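Local coordinates for protein NAD(P)H-FMN oxidoreductase (Bacillus subtilis, PDB 5LVA) that binds flavin mononucleotide in a flavodoxin-like fold and probably uses NAD(P)H to reduce flavin, at residues 6-10 with 72-78; 33-37 with 49-53; 58-62 with 169-174. All blocks are in the same frame, centred on the assembly; numbering follows the deposited sequence.

Interaction 1: 6-10 with 72-78; sequences LAFHP and PPLLKKW. With FMN (flavin mononucleotide), chain C.
The Phe-8 ring is used twice: its edge points at the indole of Trp-78, and Leu-75 lies over one of its faces. The site is where the first strand of the flavodoxin-like fold, 3-7, ends and runs into the FMN-binding loop, with the start of helix 73-82 packed beside that strand end. Residues 6-7 are extended, Phe-8 and His-9 stay in beta conformation without belonging to the strand, and Pro-10 turns off at phi/psi -58/-29. Across the contact Pro-72 is extended (phi/psi -62/156) and leads into the helix. The CA atoms come nearest at Phe-8 and Leu-75, 6.5 Å apart.

With chi1 m (-66°) and chi2 84°, the Phe-8 ring reaches the first turn of the helix. Leu-75 CB makes a CH-pi contact 3.8 Å from the ring centroid, 13° off its normal, and Phe-8 CD2 lies 4.0 Å from Leu-74 CG. Trp-78, chi1 t, meets Phe-8 in an offset edge-to-face pair: the phenyl and the five-membered ring are 5.6 Å apart between centroids, with planes at 79°. Leu-6 CD1 packs on Trp-78 CZ2 at 3.8 Å, and Trp-78 NE1 is taken by Glu-50. Near the loop end, Phe-8 O lies 3.3 Å from Pro-72 CG.

His-9 turns its CB away from the helix and serves the cofactor. Its ND1 bonds to the backbone of Asn-11, so the ring is held from both nitrogens; the other, His-9 NE2, donates a very short 2.4 Å hydrogen bond to FMN O1P of the phosphate.

Interaction 2: 33-37 with 49-53; sequences LRDLY and KEQKL
A two-pronged salt bridge joins the edge strand of the sheet to a helix whose axis is well removed from it. Strand 33-35 and helix 49-53 run nearly antiparallel, at 160°, with axes 12.8 Å apart at closest approach; the CA atoms pair as Arg-34 with Leu-53 (10.6 Å) and Leu-36 with Glu-50 (10.2 Å). Long side chains must therefore span the gap.

Arg-34, extended in the strand with chi1 m, chi2 t and chi3 p, presents its guanidinium edge-on to Glu-50, which folds back with chi1 and chi2 both m. Arg-34 NH1 donates to Glu-50 OE1 at 2.6 Å and Arg-34 NH2 to Glu-50 OE2 at 2.8 Å. Each carboxylate oxygen has a second partner, Trp-78 NE1 for OE1 and Tyr-40 OH for OE2. Leu-53 CD1 lies over one guanidinium face, 3.5 Å from Arg-34 NH1. Lys-49 NZ comes within 3.6 Å of Arg-34 NH2, a like-charge approach offset by Glu-39, which forms salt bridges with both. Asp-35 is N-cap to helix 36-39, its OD1 accepting from Gln-38 N.

In this flavodoxin-like sheet, strand 31-35 is outermost beside 3-7; Leu-36 opens helix 36-39 and touches Trp-78 of helix 73-82, while on helix 47-56 Leu-53 touches Leu-4 of strand 3-7 and Glu-50 touches Val-82.

Interaction 3: 58-62 with 169-174; sequences DRIVF and HVLKSF
Arg-59 dominates this contact, with 85 Å² covered by the C-terminal segment; Val-170 follows with 52 Å² and Val-61 with 33 Å². Residues 59-62 are regular beta strand, while 169-171 form the last turn of helix 156-171. Lys-172 breaks from helical angles at phi/psi -60/144, and Ser-173 and Phe-174 continue as an extended tail. The CA atoms are closest at Val-61 and Val-170, 7.7 Å apart.

Arg-59 leaves the strand with chi1 and chi2 both t and chi3 m, which carries its guanidinium to the end of the helix, where backbone carbonyls gather as the chain unwinds. Arg-59 NH2 donates to Lys-172 O at 2.7 Å, and Arg-59 NH1 reaches the same oxygen in a weak bond at 3.0 Å, so the fork straddles a single carbonyl. Arg-59 NH1 also lies 2.8 Å from Val-170 O. The charge is met by Glu-100, whose carboxylate forms a salt bridge with Arg-59 NE. The Phe-174 ring turns its edge to the guanidinium, CD1 lying 3.7 Å from Arg-59 NH2.

Two residues along the strand, on the same side, Val-61 (chi1 t) meets Val-170 (chi1 t), with Val-61 CG2 4.3 Å from Val-170 CG1; this is a loose apolar contact beside the polar one. Together they join the end of the final helix to the central strand of the flavodoxin-like sheet. Strand 59-65 runs between 3-7 and 100-106: Val-170 also rests on Val-3, His-169 on Met-102, and Phe-174 extends across to Leu-143 and Pro-144 of the outermost strand 141-148.

The three contacts hang on three adjacent strands of one parallel sheet. Interactions 1 and 2 are buried and touch directly: Ala-7 N lies 3.0 Å from Arg-34 O, a probable hydrogen bond between strands, and the glutamate that pairs with the arginine of interaction 2 also receives the indole NH of interaction 1. Interaction 3 is only partly buried, across the chain's centre from interaction 1, yet Leu-6 N lies 2.7 Å from Val-61 O, a probable hydrogen bond between neighbouring strands 3-7 and 59-65. Chemistry follows place: aromatic and aliphatic packing close to the cofactor loop in 1, paired charges in 2, and an arginine hydrogen-bonded to a backbone carbonyl near the C-terminus in 3.

Interaction 1: 6-10 with 72-78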
loop_
_atom_site.group_PDB
_atom_site.type_symbol
_atom_site.label_atom_id
_atom_site.label_comp_id
_atom_site.label_asym_id
_atom_site.label_seq_id
_atom_site.Cartn_x
_atom_site.Cartn_y
_atom_site.Cartn_z
ATOM N N LEU A 6 -2.342 2.190 -5.103
ATOM C CA LEU A 6 -2.992 0.930 -5.390
ATOM C C LEU A 6 -3.665 0.390 -4.139
ATOM O O LEU A 6 -2.995 -0.086 -3.241
ATOM C CB LEU A 6 -1.977 -0.062 -5.938
ATOM C CG LEU A 6 -1.122 0.499 -7.077
ATOM C CD1 LEU A 6 -0.069 -0.492 -7.513
ATOM C CD2 LEU A 6 -2.010 0.845 -8.232
ATOM N N ALA A 7 -4.994 0.470 -4.076
ATOM C CA ALA A 7 -5.716 0.021 -2.889
ATOM C C ALA A 7 -6.175 -1.410 -3.048
ATOM O O ALA A 7 -6.768 -1.765 -4.054
ATOM C CB ALA A 7 -6.882 0.923 -2.601
ATOM N N PHE A 8 -5.879 -2.236 -2.048
ATOM C CA PHE A 8 -6.247 -3.641 -2.085
ATOM C C PHE A 8 -7.144 -4.017 -0.911
ATOM O O PHE A 8 -6.671 -4.392 0.158
ATOM C CB PHE A 8 -5.008 -4.537 -2.084
ATOM C CG PHE A 8 -4.151 -4.424 -3.320
ATOM C CD1 PHE A 8 -3.205 -3.421 -3.437
ATOM C CD2 PHE A 8 -4.255 -5.357 -4.335
ATOM C CE1 PHE A 8 -2.398 -3.328 -4.549
ATOM C CE2 PHE A 8 -3.448 -5.266 -5.454
ATOM C CZ PHE A 8 -2.521 -4.248 -5.563
ATOM N N HIS A 9 -8.441 -3.920 -1.130
ATOM C CA HIS A 9 -9.424 -4.287 -0.149
ATOM C C HIS A 9 -10.538 -5.046 -0.860
ATOM O O HIS A 9 -11.054 -4.589 -1.864
ATOM C CB HIS A 9 -9.960 -3.053 0.553
ATOM C CG HIS A 9 -10.782 -3.361 1.758
ATOM N ND1 HIS A 9 -11.894 -4.174 1.711
ATOM C CD2 HIS A 9 -10.659 -2.969 3.042
ATOM C CE1 HIS A 9 -12.417 -4.269 2.916
ATOM N NE2 HIS A 9 -11.687 -3.548 3.745
ATOM N N PRO A 10 -10.884 -6.231 -0.356
ATOM C CA PRO A 10 -11.845 -7.094 -1.042
ATOM C C PRO A 10 -13.203 -6.447 -1.267
ATOM O O PRO A 10 -13.881 -6.771 -2.238
ATOM C CB PRO A 10 -11.964 -8.280 -0.099
ATOM C CG PRO A 10 -10.600 -8.335 0.570
ATOM C CD PRO A 10 -10.235 -6.910 0.781
ATOM N N PRO A 72 -4.031 -8.565 1.662
ATOM C CA PRO A 72 -4.980 -9.444 0.970
ATOM C C PRO A 72 -4.326 -10.156 -0.201
ATOM O O PRO A 72 -3.352 -9.650 -0.723
ATOM C CB PRO A 72 -6.055 -8.481 0.485
ATOM C CG PRO A 72 -6.019 -7.376 1.447
ATOM C CD PRO A 72 -4.579 -7.210 1.840
ATOM N N PRO A 73 -4.861 -11.309 -0.621
ATOM C CA PRO A 73 -4.119 -12.081 -1.619
ATOM C C PRO A 73 -3.997 -11.454 -3.010
ATOM O O PRO A 73 -3.136 -11.875 -3.771
ATOM C CB PRO A 73 -4.892 -13.409 -1.687
ATOM C CG PRO A 73 -6.078 -13.251 -0.885
ATOM C CD PRO A 73 -5.953 -12.080 -0.008
ATOM N N LEU A 74 -4.803 -10.462 -3.350
ATOM C CA LEU A 74 -4.726 -9.894 -4.692
ATOM C C LEU A 74 -3.434 -9.096 -4.883
ATOM O O LEU A 74 -2.895 -9.019 -5.985
ATOM C CB LEU A 74 -5.939 -9.016 -4.977
ATOM C CG LEU A 74 -5.958 -8.407 -6.378
ATOM C CD1 LEU A 74 -5.819 -9.485 -7.437
ATOM C CD2 LEU A 74 -7.186 -7.563 -6.598
ATOM N N LEU A 75 -2.929 -8.519 -3.802
ATOM C CA LEU A 75 -1.645 -7.836 -3.853
ATOM C C LEU A 75 -0.509 -8.824 -4.089
ATOM O O LEU A 75 0.364 -8.572 -4.911
ATOM C CB LEU A 75 -1.401 -7.036 -2.580
ATOM C CG LEU A 75 -0.002 -6.421 -2.430
ATOM C CD1 LEU A 75 0.413 -5.650 -3.664
ATOM C CD2 LEU A 75 0.053 -5.525 -1.217
ATOM N N LYS A 76 -0.534 -9.954 -3.393
ATOM C CA LYS A 76 0.467 -10.997 -3.611
ATOM C C LYS A 76 0.489 -11.464 -5.067
ATOM O O LYS A 76 1.555 -11.618 -5.662
ATOM C CB LYS A 76 0.217 -12.196 -2.697
ATOM C CG LYS A 76 1.413 -13.125 -2.633
ATOM C CD LYS A 76 2.660 -12.316 -2.331
ATOM C CE LYS A 76 3.930 -13.047 -2.654
ATOM N NZ LYS A 76 4.203 -13.287 -4.079
ATOM N N LYS A 77 -0.700 -11.689 -5.623
ATOM C CA LYS A 77 -0.860 -12.025 -7.030
ATOM C C LYS A 77 -0.396 -10.900 -7.948
ATOM O O LYS A 77 0.201 -11.146 -8.993
ATOM C CB LYS A 77 -2.318 -12.358 -7.321
ATOM C CG LYS A 77 -2.563 -12.893 -8.698
ATOM C CD LYS A 77 -4.007 -13.275 -8.855
ATOM C CE LYS A 77 -4.312 -14.554 -8.131
ATOM N NZ LYS A 77 -5.722 -14.970 -8.389
ATOM N N TRP A 78 -0.666 -9.665 -7.547
ATOM C CA TRP A 78 -0.178 -8.507 -8.278
ATOM C C TRP A 78 1.346 -8.480 -8.377
ATOM O O TRP A 78 1.892 -8.255 -9.450
ATOM C CB TRP A 78 -0.670 -7.224 -7.624
ATOM C CG TRP A 78 -0.452 -5.998 -8.439
ATOM C CD1 TRP A 78 -1.361 -5.389 -9.249
ATOM C CD2 TRP A 78 0.746 -5.216 -8.516
ATOM N NE1 TRP A 78 -0.804 -4.284 -9.831
ATOM C CE2 TRP A 78 0.488 -4.153 -9.395
ATOM C CE3 TRP A 78 2.009 -5.308 -7.924
ATOM C CZ2 TRP A 78 1.446 -3.189 -9.700
ATOM C CZ3 TRP A 78 2.959 -4.355 -8.235
ATOM C CH2 TRP A 78 2.670 -3.308 -9.109
HETATM N N1 FMN C . -5.423 -6.904 12.402
HETATM C C2 FMN C . -4.148 -6.959 12.931
HETATM O O2 FMN C . -3.755 -6.082 13.694
HETATM N N3 FMN C . -3.297 -7.986 12.607
HETATM C C4 FMN C . -3.702 -8.979 11.763
HETATM O O4 FMN C . -2.906 -9.873 11.497
HETATM C C4A FMN C . -4.993 -8.939 11.226
HETATM N N5 FMN C . -5.425 -9.921 10.372
HETATM C C5A FMN C . -6.691 -9.887 9.838
HETATM C C6 FMN C . -7.092 -10.896 8.976
HETATM C C7 FMN C . -8.348 -10.890 8.408
HETATM C C7M FMN C . -8.748 -12.001 7.477
HETATM C C8 FMN C . -9.222 -9.848 8.724
HETATM C C8M FMN C . -10.598 -9.794 8.130
HETATM C C9 FMN C . -8.817 -8.840 9.590
HETATM C C9A FMN C . -7.549 -8.846 10.145
HETATM N N10 FMN C . -7.131 -7.847 11.015
HETATM C C10 FMN C . -5.852 -7.895 11.547
HETATM C "C1'" FMN C . -8.030 -6.685 11.332
HETATM C "C2'" FMN C . -7.801 -5.717 10.144
HETATM O "O2'" FMN C . -6.435 -5.325 10.049
HETATM C "C3'" FMN C . -8.749 -4.509 10.056
HETATM O "O3'" FMN C . -10.025 -5.059 9.837
HETATM C "C4'" FMN C . -8.350 -3.573 8.899
HETATM O "O4'" FMN C . -7.025 -3.184 9.086
HETATM C "C5'" FMN C . -9.086 -2.256 8.690
HETATM O "O5'" FMN C . -10.335 -2.498 8.100
HETATM P P FMN C . -11.053 -1.692 6.904
HETATM O O1P FMN C . -11.594 -2.796 6.073
HETATM O O2P FMN C . -12.113 -0.826 7.495
HETATM O O3P FMN C . -10.199 -0.860 6.016
#

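Interaction 2: 33-37 with 49-53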
loop_
_atom_site.group_PDB
_atom_site.type_symbol
_atom_site.label_atom_id
_atom_site.label_comp_id
_atom_site.label_asym_id
_atom_site.label_seq_id
_atom_site.Cartn_x
_atom_site.Cartn_y
_atom_site.Cartn_z
ATOM N N LEU A 33 -5.893 7.262 -7.674
ATOM C CA LEU A 33 -6.319 6.203 -6.770
ATOM C C LEU A 33 -7.005 5.114 -7.563
ATOM O O LEU A 33 -7.708 5.388 -8.514
ATOM C CB LEU A 33 -7.233 6.735 -5.667
ATOM C CG LEU A 33 -7.506 5.698 -4.573
ATOM C CD1 LEU A 33 -7.431 6.328 -3.201
ATOM C CD2 LEU A 33 -8.852 5.045 -4.751
ATOM N N ARG A 34 -6.753 3.871 -7.186
ATOM C CA ARG A 34 -7.342 2.733 -7.859
ATOM C C ARG A 34 -7.804 1.710 -6.835
ATOM O O ARG A 34 -7.182 1.524 -5.800
ATOM C CB ARG A 34 -6.356 2.102 -8.835
ATOM C CG ARG A 34 -5.992 2.979 -9.997
ATOM C CD ARG A 34 -5.013 2.286 -10.930
ATOM N NE ARG A 34 -5.612 1.133 -11.586
ATOM C CZ ARG A 34 -4.983 -0.015 -11.805
ATOM N NH1 ARG A 34 -3.731 -0.166 -11.413
ATOM N NH2 ARG A 34 -5.607 -1.016 -12.404
ATOM N N ASP A 35 -8.920 1.068 -7.147
ATOM C CA ASP A 35 -9.518 0.032 -6.332
ATOM C C ASP A 35 -9.366 -1.253 -7.103
ATOM O O ASP A 35 -10.179 -1.563 -7.984
ATOM C CB ASP A 35 -10.988 0.356 -6.064
ATOM C CG ASP A 35 -11.694 -0.694 -5.234
ATOM O OD1 ASP A 35 -11.178 -1.804 -5.046
ATOM O OD2 ASP A 35 -12.801 -0.399 -4.772
ATOM N N LEU A 36 -8.337 -2.018 -6.779
ATOM C CA LEU A 36 -7.978 -3.136 -7.633
ATOM C C LEU A 36 -8.946 -4.307 -7.591
ATOM O O LEU A 36 -9.173 -4.932 -8.613
ATOM C CB LEU A 36 -6.572 -3.604 -7.300
ATOM C CG LEU A 36 -5.640 -2.694 -8.090
ATOM C CD1 LEU A 36 -5.005 -1.649 -7.197
ATOM C CD2 LEU A 36 -4.636 -3.486 -8.846
ATOM N N TYR A 37 -9.531 -4.596 -6.435
ATOM C CA TYR A 37 -10.523 -5.659 -6.352
ATOM C C TYR A 37 -11.752 -5.307 -7.175
ATOM O O TYR A 37 -12.417 -6.172 -7.727
ATOM C CB TYR A 37 -10.923 -5.925 -4.901
ATOM C CG TYR A 37 -10.102 -6.987 -4.222
ATOM C CD1 TYR A 37 -10.387 -8.321 -4.405
ATOM C CD2 TYR A 37 -9.040 -6.654 -3.404
ATOM C CE1 TYR A 37 -9.648 -9.293 -3.798
ATOM C CE2 TYR A 37 -8.294 -7.627 -2.784
ATOM C CZ TYR A 37 -8.598 -8.942 -2.986
ATOM O OH TYR A 37 -7.854 -9.909 -2.371
ATOM N N LYS A 49 -1.188 -3.087 -18.395
ATOM C CA LYS A 49 -1.864 -1.913 -17.869
ATOM C C LYS A 49 -1.231 -1.462 -16.563
ATOM O O LYS A 49 -0.925 -0.285 -16.387
ATOM C CB LYS A 49 -3.351 -2.203 -17.654
ATOM C CG LYS A 49 -4.151 -1.000 -17.159
ATOM C CD LYS A 49 -5.571 -1.385 -16.776
ATOM C CE LYS A 49 -6.255 -0.249 -16.038
ATOM N NZ LYS A 49 -7.568 -0.666 -15.446
ATOM N N GLU A 50 -1.035 -2.415 -15.657
ATOM C CA GLU A 50 -0.422 -2.151 -14.366
ATOM C C GLU A 50 1.001 -1.636 -14.518
ATOM O O GLU A 50 1.360 -0.619 -13.936
ATOM C CB GLU A 50 -0.427 -3.411 -13.513
ATOM C CG GLU A 50 -1.778 -4.029 -13.338
ATOM C CD GLU A 50 -2.759 -3.098 -12.689
ATOM O OE1 GLU A 50 -2.393 -2.420 -11.716
ATOM O OE2 GLU A 50 -3.905 -3.041 -13.165
ATOM N N GLN A 51 1.806 -2.344 -15.300
ATOM C CA GLN A 51 3.157 -1.897 -15.606
ATOM C C GLN A 51 3.179 -0.468 -16.116
ATOM O O GLN A 51 3.964 0.337 -15.645
ATOM C CB GLN A 51 3.813 -2.817 -16.632
ATOM C CG GLN A 51 4.343 -4.102 -16.035
ATOM C CD GLN A 51 4.969 -4.999 -17.063
ATOM O OE1 GLN A 51 4.989 -4.685 -18.250
ATOM N NE2 GLN A 51 5.475 -6.129 -16.619
ATOM N N LYS A 52 2.307 -0.156 -17.068
ATOM C CA LYS A 52 2.285 1.161 -17.696
ATOM C C LYS A 52 1.918 2.265 -16.727
ATOM O O LYS A 52 2.351 3.400 -16.874
ATOM C CB LYS A 52 1.309 1.179 -18.862
ATOM C CG LYS A 52 1.867 0.725 -20.182
ATOM C CD LYS A 52 0.738 0.707 -21.204
ATOM C CE LYS A 52 1.197 1.201 -22.552
ATOM N NZ LYS A 52 2.080 2.400 -22.413
ATOM N N LEU A 53 1.108 1.933 -15.738
ATOM C CA LEU A 53 0.716 2.915 -14.745
ATOM C C LEU A 53 1.854 3.198 -13.784
ATOM O O LEU A 53 2.102 4.350 -13.446
ATOM C CB LEU A 53 -0.527 2.450 -13.985
ATOM C CG LEU A 53 -1.807 2.651 -14.788
ATOM C CD1 LEU A 53 -2.995 1.921 -14.174
ATOM C CD2 LEU A 53 -2.083 4.119 -14.908
#

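Interaction 3: 58-62 with 169-174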
loop_
_atom_site.group_PDB
_atom_site.type_symbol
_atom_site.label_atom_id
_atom_site.label_comp_id
_atom_site.label_asym_id
_atom_site.label_seq_id
_atom_site.Cartn_x
_atom_site.Cartn_y
_atom_site.Cartn_z
ATOM N N ASP A 58 5.595 8.666 -10.074
ATOM C CA ASP A 58 6.891 8.808 -9.416
ATOM C C ASP A 58 6.951 8.018 -8.119
ATOM O O ASP A 58 8.019 7.619 -7.676
ATOM C CB ASP A 58 7.196 10.287 -9.135
ATOM C CG ASP A 58 7.072 11.165 -10.375
ATOM O OD1 ASP A 58 7.750 10.888 -11.381
ATOM O OD2 ASP A 58 6.293 12.140 -10.343
ATOM N N ARG A 59 5.793 7.800 -7.512
ATOM C CA ARG A 59 5.693 7.102 -6.248
ATOM C C ARG A 59 4.546 6.107 -6.297
ATOM O O ARG A 59 3.474 6.429 -6.769
ATOM C CB ARG A 59 5.480 8.089 -5.106
ATOM C CG ARG A 59 5.362 7.425 -3.748
ATOM C CD ARG A 59 4.978 8.406 -2.672
ATOM N NE ARG A 59 6.057 9.333 -2.386
ATOM C CZ ARG A 59 6.060 10.187 -1.371
ATOM N NH1 ARG A 59 5.030 10.237 -0.541
ATOM N NH2 ARG A 59 7.098 10.996 -1.189
ATOM N N ILE A 60 4.775 4.896 -5.804
ATOM C CA ILE A 60 3.735 3.879 -5.763
ATOM C C ILE A 60 3.386 3.498 -4.329
ATOM O O ILE A 60 4.253 3.128 -3.544
ATOM C CB ILE A 60 4.159 2.639 -6.524
ATOM C CG1 ILE A 60 4.707 3.058 -7.879
ATOM C CG2 ILE A 60 2.982 1.697 -6.681
ATOM C CD1 ILE A 60 5.134 1.934 -8.712
ATOM N N VAL A 61 2.104 3.611 -3.999
ATOM C CA VAL A 61 1.615 3.369 -2.650
ATOM C C VAL A 61 0.721 2.153 -2.613
ATOM O O VAL A 61 -0.301 2.120 -3.272
ATOM C CB VAL A 61 0.837 4.576 -2.119
ATOM C CG1 VAL A 61 0.250 4.275 -0.770
ATOM C CG2 VAL A 61 1.736 5.795 -2.052
ATOM N N PHE A 62 1.108 1.149 -1.844
ATOM C CA PHE A 62 0.278 -0.032 -1.673
ATOM C C PHE A 62 -0.563 0.125 -0.417
ATOM O O PHE A 62 -0.033 0.153 0.690
ATOM C CB PHE A 62 1.138 -1.292 -1.605
ATOM C CG PHE A 62 1.971 -1.523 -2.833
ATOM C CD1 PHE A 62 3.217 -0.930 -2.969
ATOM C CD2 PHE A 62 1.505 -2.323 -3.858
ATOM C CE1 PHE A 62 3.982 -1.139 -4.106
ATOM C CE2 PHE A 62 2.257 -2.532 -4.998
ATOM C CZ PHE A 62 3.502 -1.945 -5.118
ATOM N N HIS A 169 0.827 12.041 4.913
ATOM C CA HIS A 169 1.948 11.125 4.797
ATOM C C HIS A 169 2.183 10.683 3.365
ATOM O O HIS A 169 3.310 10.610 2.908
ATOM C CB HIS A 169 1.726 9.901 5.670
ATOM C CG HIS A 169 2.976 9.128 5.931
ATOM N ND1 HIS A 169 3.407 8.112 5.111
ATOM C CD2 HIS A 169 3.902 9.241 6.913
ATOM C CE1 HIS A 169 4.534 7.617 5.583
ATOM N NE2 HIS A 169 4.855 8.286 6.675
ATOM N N VAL A 170 1.101 10.386 2.669
ATOM C CA VAL A 170 1.161 9.930 1.292
ATOM C C VAL A 170 1.678 11.029 0.363
ATOM O O VAL A 170 2.254 10.750 -0.676
ATOM C CB VAL A 170 -0.237 9.435 0.832
ATOM C CG1 VAL A 170 -0.303 9.270 -0.669
ATOM C CG2 VAL A 170 -0.575 8.131 1.525
ATOM N N LEU A 171 1.498 12.281 0.760
ATOM C CA LEU A 171 1.868 13.415 -0.079
ATOM C C LEU A 171 3.173 14.045 0.376
ATOM O O LEU A 171 3.752 14.875 -0.315
ATOM C CB LEU A 171 0.752 14.457 -0.071
ATOM C CG LEU A 171 -0.588 14.009 -0.659
ATOM C CD1 LEU A 171 -1.661 15.055 -0.401
ATOM C CD2 LEU A 171 -0.443 13.769 -2.138
ATOM N N LYS A 172 3.627 13.636 1.550
ATOM C CA LYS A 172 4.871 14.116 2.144
ATOM C C LYS A 172 6.086 13.821 1.276
ATOM O O LYS A 172 6.159 12.787 0.620
ATOM C CB LYS A 172 5.049 13.477 3.519
ATOM C CG LYS A 172 6.080 14.106 4.406
ATOM C CD LYS A 172 6.371 13.188 5.573
ATOM C CE LYS A 172 6.697 13.965 6.826
ATOM N NZ LYS A 172 8.101 13.681 7.253
ATOM N N SER A 173 7.043 14.736 1.270
ATOM C CA SER A 173 8.301 14.493 0.581
ATOM C C SER A 173 9.360 14.106 1.619
ATOM O O SER A 173 9.401 14.664 2.711
ATOM C CB SER A 173 8.728 15.720 -0.221
ATOM O OG SER A 173 9.456 16.612 0.600
ATOM N N PHE A 174 10.204 13.138 1.282
ATOM C CA PHE A 174 11.039 12.493 2.283
ATOM C C PHE A 174 12.528 12.720 2.061
ATOM O O PHE A 174 12.932 13.252 1.033
ATOM C CB PHE A 174 10.751 10.999 2.304
ATOM C CG PHE A 174 9.484 10.636 3.002
ATOM C CD1 PHE A 174 8.328 10.395 2.288
ATOM C CD2 PHE A 174 9.452 10.513 4.373
ATOM C CE1 PHE A 174 7.161 10.051 2.931
ATOM C CE2 PHE A 174 8.283 10.171 5.020
ATOM C CZ PHE A 174 7.134 9.942 4.297
#